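Local coordinates for uncharacterized protein VP1736 (Vibrio parahaemolyticus, PDB 3LXQ) that is of unknown function but belongs to the sulfatase family of the alkaline phosphatase clan, with a mixed beta sheet flanked by helices, at residues 175-180 and 200-205; 221-226 and 243-248. All coordinates share one frame; numbering follows the deposited sequence.

Contact 1: residues 175-180 and 200-205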
ATOM      1  N   HIS A 175       0.096  18.639   8.830  1.00 61.60           N
ATOM      2  CA  HIS A 175      -1.335  18.439   8.846  1.00 61.29           C
ATOM      3  C   HIS A 175      -1.578  17.096   8.180  1.00 57.91           C
ATOM      4  O   HIS A 175      -0.963  16.790   7.162  1.00 56.54           O
ATOM      5  CB  HIS A 175      -2.062  19.530   8.075  1.00 62.80           C
ATOM      6  CG  HIS A 175      -3.551  19.403   8.135  1.00 63.12           C
ATOM      7  ND1 HIS A 175      -4.306  19.964   9.147  1.00 65.02           N
ATOM      8  CD2 HIS A 175      -4.424  18.766   7.320  1.00 60.43           C
ATOM      9  CE1 HIS A 175      -5.580  19.683   8.942  1.00 65.46           C
ATOM     10  NE2 HIS A 175      -5.679  18.954   7.844  1.00 61.92           N
ATOM     11  N   THR A 176      -2.461  16.289   8.758  1.00 57.03           N
ATOM     12  CA  THR A 176      -2.726  14.949   8.208  1.00 53.81           C
ATOM     13  C   THR A 176      -4.210  14.757   7.917  1.00 53.24           C
ATOM     14  O   THR A 176      -5.068  15.126   8.727  1.00 54.53           O
ATOM     15  CB  THR A 176      -2.198  13.837   9.130  1.00 52.86           C
ATOM     16  OG1 THR A 176      -2.720  14.019  10.455  1.00 54.89           O
ATOM     17  CG2 THR A 176      -0.674  13.870   9.178  1.00 52.97           C
ATOM     18  N   GLN A 177      -4.509  14.193   6.749  1.00 51.05           N
ATOM     19  CA  GLN A 177      -5.893  14.059   6.309  1.00 50.50           C
ATOM     20  C   GLN A 177      -6.135  12.796   5.511  1.00 47.48           C
ATOM     21  O   GLN A 177      -5.206  12.182   4.998  1.00 46.37           O
ATOM     22  CB  GLN A 177      -6.348  15.282   5.497  1.00 51.79           C
ATOM     23  CG  GLN A 177      -5.607  15.467   4.181  1.00 51.64           C
ATOM     24  CD  GLN A 177      -6.235  16.509   3.273  1.00 53.94           C
ATOM     25  OE1 GLN A 177      -7.032  17.346   3.711  1.00 57.31           O
ATOM     26  NE2 GLN A 177      -5.878  16.462   1.994  1.00 52.26           N
ATOM     27  N   PHE A 178      -7.409  12.429   5.424  1.00 46.69           N
ATOM     28  CA  PHE A 178      -7.878  11.319   4.628  1.00 43.77           C
ATOM     29  C   PHE A 178      -8.983  11.877   3.750  1.00 44.16           C
ATOM     30  O   PHE A 178      -9.904  12.488   4.249  1.00 45.46           O
ATOM     31  CB  PHE A 178      -8.428  10.242   5.560  1.00 43.12           C
ATOM     32  CG  PHE A 178      -9.148   9.115   4.858  1.00 41.24           C
ATOM     33  CD1 PHE A 178      -8.532   8.381   3.840  1.00 38.61           C
ATOM     34  CD2 PHE A 178     -10.433   8.757   5.257  1.00 41.53           C
ATOM     35  CE1 PHE A 178      -9.199   7.319   3.206  1.00 36.08           C
ATOM     36  CE2 PHE A 178     -11.103   7.698   4.640  1.00 40.34           C
ATOM     37  CZ  PHE A 178     -10.482   6.973   3.612  1.00 38.76           C
ATOM     38  N   ILE A 179      -8.872  11.698   2.441  1.00 43.09           N
ATOM     39  CA  ILE A 179      -9.945  12.102   1.543  1.00 43.61           C
ATOM     40  C   ILE A 179     -10.587  10.860   0.933  1.00 41.54           C
ATOM     41  O   ILE A 179      -9.907  10.042   0.324  1.00 39.81           O
ATOM     42  CB  ILE A 179      -9.489  13.062   0.415  1.00 44.57           C
ATOM     43  CG1 ILE A 179      -8.697  14.255   0.981  1.00 47.01           C
ATOM     44  CG2 ILE A 179     -10.712  13.579  -0.360  1.00 45.17           C
ATOM     45  CD1 ILE A 179      -8.118  15.199  -0.104  1.00 48.40           C
ATOM     46  N   TYR A 180     -11.902  10.769   1.087  1.00 42.04           N
ATOM     47  CA  TYR A 180     -12.709   9.645   0.632  1.00 40.92           C
ATOM     48  C   TYR A 180     -14.005  10.180   0.003  1.00 42.82           C
ATOM     49  O   TYR A 180     -14.485  11.245   0.387  1.00 44.58           O
ATOM     50  CB  TYR A 180     -13.028   8.777   1.848  1.00 39.85           C
ATOM     51  CG  TYR A 180     -13.654   7.436   1.567  1.00 38.15           C
ATOM     52  CD1 TYR A 180     -13.113   6.575   0.623  1.00 35.84           C
ATOM     53  CD2 TYR A 180     -14.768   7.008   2.296  1.00 38.82           C
ATOM     54  CE1 TYR A 180     -13.677   5.344   0.382  1.00 35.66           C
ATOM     55  CE2 TYR A 180     -15.345   5.772   2.066  1.00 37.10           C
ATOM     56  CZ  TYR A 180     -14.795   4.943   1.103  1.00 36.41           C
ATOM     57  OH  TYR A 180     -15.351   3.715   0.862  1.00 35.04           O
ATOM     58  N   GLN A 200      -7.854  15.830  10.035  1.00 62.78           N
ATOM     59  CA  GLN A 200      -9.067  16.108   9.285  1.00 62.65           C
ATOM     60  C   GLN A 200      -9.496  14.853   8.528  1.00 59.06           C
ATOM     61  O   GLN A 200      -8.653  14.095   8.048  1.00 57.36           O
ATOM     62  CB  GLN A 200      -8.785  17.249   8.306  1.00 64.44           C
ATOM     63  CG  GLN A 200      -9.804  17.440   7.193  1.00 63.82           C
ATOM     64  CD  GLN A 200      -9.361  18.466   6.162  1.00 66.57           C
ATOM     65  OE1 GLN A 200     -10.121  19.367   5.807  1.00 69.08           O
ATOM     66  NE2 GLN A 200      -8.122  18.341   5.684  1.00 66.18           N
ATOM     67  N   ILE A 201     -10.802  14.617   8.455  1.00 58.67           N
ATOM     68  CA  ILE A 201     -11.346  13.621   7.539  1.00 56.12           C
ATOM     69  C   ILE A 201     -12.387  14.284   6.654  1.00 56.63           C
ATOM     70  O   ILE A 201     -13.353  14.899   7.135  1.00 58.81           O
ATOM     71  CB  ILE A 201     -11.917  12.366   8.252  1.00 55.29           C
ATOM     72  CG1 ILE A 201     -10.771  11.519   8.807  1.00 55.47           C
ATOM     73  CG2 ILE A 201     -12.744  11.520   7.276  1.00 53.67           C
ATOM     74  CD1 ILE A 201     -11.204  10.304   9.591  1.00 55.57           C
ATOM     75  N   VAL A 202     -12.144  14.171   5.356  1.00 54.96           N
ATOM     76  CA  VAL A 202     -13.013  14.701   4.329  1.00 55.14           C
ATOM     77  C   VAL A 202     -13.756  13.503   3.757  1.00 53.20           C
ATOM     78  O   VAL A 202     -13.138  12.556   3.274  1.00 51.21           O
ATOM     79  CB  VAL A 202     -12.185  15.407   3.227  1.00 55.49           C
ATOM     80  CG1 VAL A 202     -13.081  16.027   2.164  1.00 55.82           C
ATOM     81  CG2 VAL A 202     -11.263  16.463   3.842  1.00 58.02           C
ATOM     82  N   GLU A 203     -15.082  13.531   3.837  1.00 54.16           N
ATOM     83  CA  GLU A 203     -15.890  12.426   3.332  1.00 52.97           C
ATOM     84  C   GLU A 203     -17.138  12.924   2.598  1.00 53.75           C
ATOM     85  O   GLU A 203     -17.258  14.123   2.337  1.00 54.98           O
ATOM     86  CB  GLU A 203     -16.238  11.467   4.468  1.00 53.59           C
ATOM     87  CG  GLU A 203     -17.189  12.028   5.503  1.00 56.61           C
ATOM     88  CD  GLU A 203     -17.439  11.056   6.622  1.00 58.29           C
ATOM     89  OE1 GLU A 203     -18.022   9.981   6.351  1.00 58.65           O
ATOM     90  OE2 GLU A 203     -17.045  11.364   7.770  1.00 59.72           O
ATOM     91  N   GLU A 204     -18.061  12.014   2.278  1.00 53.22           N
ATOM     92  CA  GLU A 204     -19.209  12.335   1.427  1.00 54.19           C
ATOM     93  C   GLU A 204     -19.975  13.602   1.850  1.00 56.43           C
ATOM     94  O   GLU A 204     -20.344  14.421   1.006  1.00 56.80           O
ATOM     95  CB  GLU A 204     -20.170  11.137   1.317  1.00 55.01           C
ATOM     96  CG  GLU A 204     -21.137  11.250   0.139  1.00 55.80           C
ATOM     97  CD  GLU A 204     -22.037  10.029  -0.046  1.00 59.09           C
ATOM     98  OE1 GLU A 204     -21.869   9.020   0.680  1.00 59.79           O
ATOM     99  OE2 GLU A 204     -22.915  10.085  -0.933  1.00 59.92           O
ATOM    100  N   LYS A 205     -20.181  13.759   3.156  1.00 58.02           N
ATOM    101  CA  LYS A 205     -20.918  14.891   3.716  1.00 60.75           C
ATOM    102  C   LYS A 205     -20.282  16.260   3.414  1.00 61.54           C
ATOM    103  O   LYS A 205     -20.941  17.288   3.557  1.00 64.01           O
ATOM    104  CB  LYS A 205     -21.114  14.702   5.228  1.00 62.99           C
ATOM    105  CG  LYS A 205     -19.827  14.676   6.047  1.00 62.37           C
ATOM    106  CD  LYS A 205     -20.085  14.279   7.492  1.00 65.42           C
ATOM    107  CE  LYS A 205     -18.889  14.628   8.367  1.00 66.46           C
ATOM    108  NZ  LYS A 205     -19.052  14.132   9.765  1.00 69.78           N
TER
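Strands 175-180 and 200-202 run parallel, their short axes 4.9 Å apart and 17° from exact alignment, with Q177, F178 and I179 in register with Q200, I201 and V202. The backbone of 200-202 alternates between donating to and accepting from its neighbour. Q200 N reaches T176 O at 3.2 Å, and Q200 O takes a weak bond from F178 N. The straightest link follows, V202 N to F178 O at 3.0 Å, with the donor nearly along the C=O axis. Y180 N to V202 O, lying in the carbonyl plane, completes the set at 3.1 Å.

Side chains sort onto two faces. On one, Q177 and Q200 lie side by side and point the same way, their extended chains bringing the two amides together. Q200 CG stands anti to the backbone N (chi1 165°), and its amide, which makes a weak hydrogen bond to E230 of helix 220-234, meets H175 at the ring edge. Ring and amide are nearly perpendicular, 87° apart, and the contact is one of proximity, not a hydrogen bond. Farther along, I179 CG2 touches V202 CG1 at 4.2 Å. The opposite face carries F178 and I201, which cross obliquely as I201 CG2 comes to the edge of the phenyl ring at F178 CD2, 4.1 Å away; F193 meets the same ring edge-to-face. Beyond the pairing, the buried carboxylate of E203 turns away to K190, its salt-bridge partner, and to the A184 amide.

Strand 175-180, helix 189-195 and strand 200-202 make a beta-alpha-beta crossover, the connecting helix covering the F178 and I201 face, a classic building block of the alpha/beta architecture found in the alkaline phosphatase clan.

Contact 2: residues 221-226 and 243-248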
ATOM      1  N   GLU A 221     -13.699  11.265 -10.219  1.00 44.42           N
ATOM      2  CA  GLU A 221     -13.405  12.642 -10.689  1.00 45.99           C
ATOM      3  C   GLU A 221     -13.771  13.693  -9.631  1.00 46.76           C
ATOM      4  O   GLU A 221     -12.992  14.603  -9.385  1.00 47.41           O
ATOM      5  CB  GLU A 221     -14.026  12.974 -12.062  1.00 47.55           C
ATOM      6  CG  GLU A 221     -13.745  14.420 -12.531  1.00 50.09           C
ATOM      7  CD  GLU A 221     -14.045  14.693 -14.010  1.00 52.92           C
ATOM      8  OE1 GLU A 221     -14.824  13.945 -14.636  1.00 55.14           O
ATOM      9  OE2 GLU A 221     -13.507  15.676 -14.552  1.00 51.38           O
ATOM     10  N   ASP A 222     -14.933  13.543  -8.983  1.00 47.24           N
ATOM     11  CA  ASP A 222     -15.320  14.446  -7.885  1.00 48.08           C
ATOM     12  C   ASP A 222     -14.364  14.333  -6.704  1.00 46.32           C
ATOM     13  O   ASP A 222     -13.992  15.340  -6.094  1.00 46.75           O
ATOM     14  CB  ASP A 222     -16.772  14.218  -7.438  1.00 49.81           C
ATOM     15  CG  ASP A 222     -17.778  14.490  -8.551  1.00 52.60           C
ATOM     16  OD1 ASP A 222     -17.786  15.613  -9.118  1.00 55.44           O
ATOM     17  OD2 ASP A 222     -18.549  13.560  -8.865  1.00 53.24           O
ATOM     18  N   LEU A 223     -13.961  13.102  -6.389  1.00 44.10           N
ATOM     19  CA  LEU A 223     -12.941  12.857  -5.366  1.00 42.82           C
ATOM     20  C   LEU A 223     -11.659  13.629  -5.673  1.00 42.60           C
ATOM     21  O   LEU A 223     -11.097  14.296  -4.805  1.00 42.06           O
ATOM     22  CB  LEU A 223     -12.603  11.368  -5.289  1.00 41.30           C
ATOM     23  CG  LEU A 223     -11.487  10.934  -4.330  1.00 40.37           C
ATOM     24  CD1 LEU A 223     -11.927  11.016  -2.873  1.00 39.84           C
ATOM     25  CD2 LEU A 223     -11.050   9.522  -4.675  1.00 39.50           C
ATOM     26  N   TYR A 224     -11.234  13.522  -6.925  1.00 42.64           N
ATOM     27  CA  TYR A 224      -9.992  14.105  -7.391  1.00 43.61           C
ATOM     28  C   TYR A 224     -10.058  15.626  -7.558  1.00 45.84           C
ATOM     29  O   TYR A 224      -9.035  16.298  -7.425  1.00 47.00           O
ATOM     30  CB  TYR A 224      -9.556  13.435  -8.697  1.00 42.86           C
ATOM     31  CG  TYR A 224      -8.960  12.036  -8.568  1.00 41.22           C
ATOM     32  CD1 TYR A 224      -8.044  11.716  -7.554  1.00 40.48           C
ATOM     33  CD2 TYR A 224      -9.271  11.047  -9.499  1.00 40.75           C
ATOM     34  CE1 TYR A 224      -7.477  10.431  -7.467  1.00 38.79           C
ATOM     35  CE2 TYR A 224      -8.715   9.770  -9.422  1.00 38.40           C
ATOM     36  CZ  TYR A 224      -7.825   9.468  -8.415  1.00 38.38           C
ATOM     37  OH  TYR A 224      -7.299   8.201  -8.381  1.00 36.31           O
ATOM     38  N   ASN A 225     -11.242  16.171  -7.857  1.00 47.83           N
ATOM     39  CA  ASN A 225     -11.425  17.638  -7.846  1.00 50.16           C
ATOM     40  C   ASN A 225     -11.296  18.141  -6.406  1.00 50.35           C
ATOM     41  O   ASN A 225     -10.692  19.181  -6.150  1.00 50.76           O
ATOM     42  CB  ASN A 225     -12.784  18.070  -8.416  1.00 52.19           C
ATOM     43  CG  ASN A 225     -12.981  17.688  -9.890  1.00 54.03           C
ATOM     44  OD1 ASN A 225     -14.096  17.356 -10.301  1.00 56.51           O
ATOM     45  ND2 ASN A 225     -11.920  17.755 -10.685  1.00 53.85           N
ATOM     46  N   LYS A 226     -11.859  17.370  -5.474  1.00 49.24           N
ATOM     47  CA  LYS A 226     -11.839  17.697  -4.051  1.00 49.78           C
ATOM     48  C   LYS A 226     -10.426  17.670  -3.512  1.00 49.19           C
ATOM     49  O   LYS A 226     -10.065  18.478  -2.654  1.00 50.58           O
ATOM     50  CB  LYS A 226     -12.687  16.696  -3.255  1.00 48.87           C
ATOM     51  CG  LYS A 226     -12.932  17.095  -1.797  1.00 50.33           C
ATOM     52  CD  LYS A 226     -13.604  18.475  -1.754  1.00 53.84           C
ATOM     53  CE  LYS A 226     -14.335  18.752  -0.449  1.00 55.68           C
ATOM     54  NZ  LYS A 226     -14.752  20.199  -0.392  1.00 55.57           N
ATOM     55  N   SER A 243      -1.597  13.510   2.852  1.00 43.42           N
ATOM     56  CA  SER A 243      -2.943  13.185   2.428  1.00 43.04           C
ATOM     57  C   SER A 243      -3.080  11.769   1.874  1.00 41.21           C
ATOM     58  O   SER A 243      -2.387  11.383   0.932  1.00 40.85           O
ATOM     59  CB  SER A 243      -3.408  14.209   1.393  1.00 43.74           C
ATOM     60  OG  SER A 243      -4.747  13.962   0.990  1.00 44.85           O
ATOM     61  N   LEU A 244      -3.997  11.004   2.465  1.00 40.71           N
ATOM     62  CA  LEU A 244      -4.419   9.714   1.916  1.00 38.76           C
ATOM     63  C   LEU A 244      -5.756   9.893   1.198  1.00 38.24           C
ATOM     64  O   LEU A 244      -6.733  10.277   1.815  1.00 39.08           O
ATOM     65  CB  LEU A 244      -4.522   8.641   3.021  1.00 37.98           C
ATOM     66  CG  LEU A 244      -5.151   7.297   2.623  1.00 36.84           C
ATOM     67  CD1 LEU A 244      -4.350   6.596   1.537  1.00 35.27           C
ATOM     68  CD2 LEU A 244      -5.342   6.382   3.814  1.00 35.50           C
ATOM     69  N   VAL A 245      -5.773   9.603  -0.102  1.00 37.70           N
ATOM     70  CA  VAL A 245      -6.937   9.762  -0.964  1.00 37.49           C
ATOM     71  C   VAL A 245      -7.275   8.387  -1.512  1.00 36.38           C
ATOM     72  O   VAL A 245      -6.422   7.740  -2.113  1.00 36.00           O
ATOM     73  CB  VAL A 245      -6.633  10.684  -2.161  1.00 38.52           C
ATOM     74  CG1 VAL A 245      -7.849  10.810  -3.052  1.00 37.52           C
ATOM     75  CG2 VAL A 245      -6.126  12.076  -1.707  1.00 39.72           C
ATOM     76  N   PHE A 246      -8.515   7.944  -1.319  1.00 36.10           N
ATOM     77  CA  PHE A 246      -8.894   6.559  -1.608  1.00 34.64           C
ATOM     78  C   PHE A 246     -10.078   6.511  -2.554  1.00 35.03           C
ATOM     79  O   PHE A 246     -11.144   7.022  -2.229  1.00 35.72           O
ATOM     80  CB  PHE A 246      -9.197   5.841  -0.285  1.00 34.58           C
ATOM     81  CG  PHE A 246      -9.412   4.339  -0.407  1.00 33.47           C
ATOM     82  CD1 PHE A 246      -8.834   3.600  -1.438  1.00 31.84           C
ATOM     83  CD2 PHE A 246     -10.176   3.669   0.548  1.00 34.99           C
ATOM     84  CE1 PHE A 246      -9.024   2.207  -1.532  1.00 33.08           C
ATOM     85  CE2 PHE A 246     -10.375   2.269   0.472  1.00 34.25           C
ATOM     86  CZ  PHE A 246      -9.792   1.545  -0.570  1.00 33.86           C
ATOM     87  N   THR A 247      -9.888   5.901  -3.722  1.00 35.11           N
ATOM     88  CA  THR A 247     -10.960   5.795  -4.728  1.00 36.01           C
ATOM     89  C   THR A 247     -12.083   4.858  -4.277  1.00 36.73           C
ATOM     90  O   THR A 247     -11.865   4.009  -3.408  1.00 36.24           O
ATOM     91  CB  THR A 247     -10.440   5.365  -6.143  1.00 35.64           C
ATOM     92  OG1 THR A 247      -9.933   4.019  -6.116  1.00 34.86           O
ATOM     93  CG2 THR A 247      -9.366   6.334  -6.649  1.00 34.25           C
ATOM     94  N   SER A 248     -13.260   5.030  -4.894  1.00 38.24           N
ATOM     95  CA  SER A 248     -14.507   4.313  -4.557  1.00 39.51           C
ATOM     96  C   SER A 248     -15.325   3.857  -5.764  1.00 39.70           C
ATOM     97  O   SER A 248     -16.170   2.958  -5.634  1.00 39.69           O
ATOM     98  CB  SER A 248     -15.426   5.213  -3.725  1.00 40.88           C
ATOM     99  OG  SER A 248     -14.966   5.301  -2.390  1.00 43.41           O
TER
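D222 OD2 is the best-held polar atom, gripped by two hydrogen bonds, from S219 OG and F212 N, while its sister oxygen OD1 accepts a third from G211 N. This carboxylate ties the opening turn of helix 220-234 to the chain just before it, on a side of the helix turned from the strand. Toward strand 241-246 the helix presents L223 and Y224 instead; the short segments of helix and strand run nearly antiparallel at 166°, with their axes 9.6 Å apart.

L223 does most of the touching. With CG anti to the backbone N (chi1 176°), its branched end is carried to the point where the strand gives way to loop. L223 CD2 lies against V245 CG1 at 3.8 Å, the two side chains sliding past each other in opposite directions. The same methyl, L223 CD2, rests on backbone as well, 3.5 Å from F246 O and 3.7 Å from T247 CA, so one apolar carbon spans three consecutive residues. Y224 comes in alongside, its chi1 of -75° placing CG beside the backbone N and sending the ring past V245, where Y224 CE1 approaches V245 CG1 at 4.4 Å. At the tip, Y224 OH lies 3.3 Å from T247 CG2 as the two side chains cross obliquely. Each hydroxyl has its partner on the neighbouring strand 87-93 or just past its end: Y224 OH is hydrogen-bonded to Q93 NE2, and T247 OG1 to the backbone N of E94. Two buried polar ends are thus satisfied.

Helix 220-234 is wedged here between sheet and helix 271-289: I179 of strand 175-180 also meets L223, A281 and L282 cover Y224, and V245 stands beside L91 of strand 87-93.

How the contacts relate
The centres of the two contacts lie about 9 Å apart, and both contacts reach the same mixed sheet. They follow in series along the chain, contact 1 closing before contact 2 opens. Across the sheet the order is 200-202, 175-180, 241-246, then 87-93, all parallel, so contact 1 pairs two strands and contact 2 lays a helix against the next one. A probable hydrogen bond from I179 N to L244 O, 2.6 Å, joins them directly. Helix 189-195 covers the F178 face and helix 220-234 the I179 face; together the contacts illustrate how an alpha/beta sandwich grows by laying helices on both sides of one sheet.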